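Long-range contact in alpha,alpha-trehalose-phosphate synthase (UDP-forming) (PDB 5V0T), which is a GT-B-fold enzyme of glycosyltransferase family 20 that binds uridine-5'-diphosphate and 6-O-phosphono-alpha-D-glucopyranose: residues A[246-250]-A[384-388]. Numbering follows the deposited sequence.
Sequences IAELA and EYVSA. With UDP (uridine-5'-diphosphate), chain I.
Small residues let two helices pass close together, and the crossing of 246-250 over 384-388 illustrates the principle. Both segments are alpha-helical; their axes approach to 8.4 Å with a signed crossing angle of -65°, and the CA atoms of A247 and A388 lie 4.4 Å apart. No hydrogen bond joins the segments, which bury 253 Å². I246 contributes most, followed by S387 and A388. The CB of I246 points toward the other helix, and an m,t rotamer (chi1 -68°, chi2 160°) sends CG2 to within 3.6 Å of S387 CB and 3.7 Å of E384 O, while its CD1 rests 3.7 Å from E384 CG. S387 (chi1 -65°, m) also faces the crossing; its OG is bonded back to K383 O, and its closest approach to I246 is CB to CG2. One turn beyond I246, A250 sets CB 3.6 Å from A388 CB and 3.5 Å from A388 O; A247 CB lies 3.2 Å from S387 O, a spacing that methyl-sized side chains allow. Beside these methyl contacts with carbon and backbone oxygen, E384 extends (m,t, chi3 179°) to the ribose of UDP: O3' donates to its OE1 and O2' to its OE2, both at 2.6 Å. Many nucleotide-binding GT-B enzymes likewise hold both ribose hydroxyls with a glutamate; R356 adds a salt bridge to OE1. Helix 380-388 follows strand 368-371 of the six-stranded parallel sheet; helix 356-363 touches both segments, through R356 on I246 and F363 on A388, while helix 435-451 packs against V386 and S387.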
loop_
_atom_site.group_PDB
_atom_site.type_symbol
_atom_site.label_atom_id
_atom_site.label_comp_id
_atom_site.label_asym_id
_atom_site.label_seq_id
_atom_site.Cartn_x
_atom_site.Cartn_y
_atom_site.Cartn_z
ATOM N N ILE A 246 -4.874 -8.293 -14.935
ATOM C CA ILE A 246 -5.454 -6.954 -14.874
ATOM C C ILE A 246 -5.791 -6.456 -16.272
ATOM O O ILE A 246 -6.798 -5.770 -16.475
ATOM C CB ILE A 246 -4.498 -5.989 -14.150
ATOM C CG1 ILE A 246 -4.374 -6.350 -12.663
ATOM C CG2 ILE A 246 -4.939 -4.539 -14.329
ATOM C CD1 ILE A 246 -3.115 -5.773 -12.049
ATOM N N ALA A 247 -4.939 -6.770 -17.246
ATOM C CA ALA A 247 -5.187 -6.354 -18.623
ATOM C C ALA A 247 -6.484 -6.955 -19.156
ATOM O O ALA A 247 -7.311 -6.254 -19.750
ATOM C CB ALA A 247 -4.002 -6.755 -19.510
ATOM N N GLU A 248 -6.669 -8.262 -18.965
ATOM C CA GLU A 248 -7.892 -8.904 -19.424
ATOM C C GLU A 248 -9.116 -8.318 -18.724
ATOM O O GLU A 248 -10.156 -8.092 -19.355
ATOM C CB GLU A 248 -7.795 -10.415 -19.203
ATOM N N LEU A 249 -9.005 -8.050 -17.424
ATOM C CA LEU A 249 -10.098 -7.419 -16.689
ATOM C C LEU A 249 -10.413 -6.032 -17.238
ATOM O O LEU A 249 -11.582 -5.667 -17.400
ATOM C CB LEU A 249 -9.727 -7.336 -15.207
ATOM C CG LEU A 249 -10.810 -7.141 -14.148
ATOM C CD1 LEU A 249 -11.955 -8.169 -14.296
ATOM C CD2 LEU A 249 -10.170 -7.227 -12.774
ATOM N N ALA A 250 -9.380 -5.232 -17.508
ATOM C CA ALA A 250 -9.596 -3.898 -18.059
ATOM C C ALA A 250 -10.217 -3.978 -19.443
ATOM O O ALA A 250 -11.091 -3.174 -19.797
ATOM C CB ALA A 250 -8.270 -3.143 -18.127
ATOM N N GLU A 384 -1.190 -1.475 -11.379
ATOM C CA GLU A 384 -2.479 -1.753 -12.005
ATOM C C GLU A 384 -2.756 -0.816 -13.177
ATOM O O GLU A 384 -3.287 -1.254 -14.209
ATOM C CB GLU A 384 -3.592 -1.649 -10.956
ATOM C CG GLU A 384 -3.516 -2.749 -9.873
ATOM C CD GLU A 384 -4.447 -2.492 -8.683
ATOM O OE1 GLU A 384 -4.469 -3.325 -7.759
ATOM O OE2 GLU A 384 -5.150 -1.461 -8.665
ATOM N N TYR A 385 -2.449 0.479 -13.031
ATOM C CA TYR A 385 -2.659 1.409 -14.141
ATOM C C TYR A 385 -1.884 0.961 -15.376
ATOM O O TYR A 385 -2.434 0.891 -16.481
ATOM C CB TYR A 385 -2.264 2.849 -13.756
ATOM C CG TYR A 385 -2.297 3.755 -14.961
ATOM C CD1 TYR A 385 -3.495 4.308 -15.402
ATOM C CD2 TYR A 385 -1.139 4.004 -15.708
ATOM C CE1 TYR A 385 -3.548 5.101 -16.561
ATOM C CE2 TYR A 385 -1.186 4.790 -16.870
ATOM C CZ TYR A 385 -2.390 5.341 -17.276
ATOM O OH TYR A 385 -2.442 6.125 -18.410
ATOM N N VAL A 386 -0.603 0.637 -15.208
ATOM C CA VAL A 386 0.189 0.207 -16.352
ATOM C C VAL A 386 -0.380 -1.079 -16.943
ATOM O O VAL A 386 -0.501 -1.219 -18.167
ATOM C CB VAL A 386 1.660 0.037 -15.942
ATOM C CG1 VAL A 386 2.426 -0.672 -17.047
ATOM C CG2 VAL A 386 2.284 1.400 -15.611
ATOM N N SER A 387 -0.726 -2.038 -16.079
ATOM C CA SER A 387 -1.224 -3.340 -16.526
ATOM C C SER A 387 -2.527 -3.222 -17.311
ATOM O O SER A 387 -2.795 -4.048 -18.185
ATOM C CB SER A 387 -1.444 -4.253 -15.316
ATOM O OG SER A 387 -0.227 -4.563 -14.660
ATOM N N ALA A 388 -3.356 -2.223 -16.995
ATOM C CA ALA A 388 -4.660 -2.102 -17.639
ATOM C C ALA A 388 -4.569 -1.596 -19.077
ATOM O O ALA A 388 -5.542 -1.738 -19.830
ATOM C CB ALA A 388 -5.553 -1.155 -16.822
HETATM N N1 UDP I . -8.758 -0.042 -4.592
HETATM C C2 UDP I . -10.018 -0.595 -4.755
HETATM N N3 UDP I . -11.052 0.296 -4.733
HETATM C C4 UDP I . -10.962 1.661 -4.573
HETATM C C5 UDP I . -9.623 2.166 -4.415
HETATM C C6 UDP I . -8.586 1.315 -4.442
HETATM O O2 UDP I . -10.205 -1.791 -4.895
HETATM O O4 UDP I . -11.997 2.339 -4.580
HETATM C "C1'" UDP I . -7.612 -0.956 -4.618
HETATM C "C2'" UDP I . -6.631 -0.673 -5.754
HETATM O "O2'" UDP I . -7.068 -1.319 -6.937
HETATM C "C3'" UDP I . -5.345 -1.274 -5.183
HETATM C "C4'" UDP I . -5.473 -0.977 -3.684
HETATM O "O4'" UDP I . -6.880 -0.782 -3.427
HETATM O "O3'" UDP I . -5.258 -2.682 -5.382
HETATM C "C5'" UDP I . -4.697 0.216 -3.193
HETATM O "O5'" UDP I . -3.343 -0.219 -2.963
HETATM P PA UDP I . -2.129 0.794 -3.034
HETATM O O1A UDP I . -2.216 1.666 -4.270
HETATM O O2A UDP I . -0.890 -0.010 -2.893
HETATM O O3A UDP I . -2.315 1.760 -1.798
HETATM P PB UDP I . -2.793 1.587 -0.297
HETATM O O1B UDP I . -2.329 0.175 0.074
HETATM O O2B UDP I . -1.937 2.628 0.454
HETATM O O3B UDP I . -4.255 1.797 -0.158
#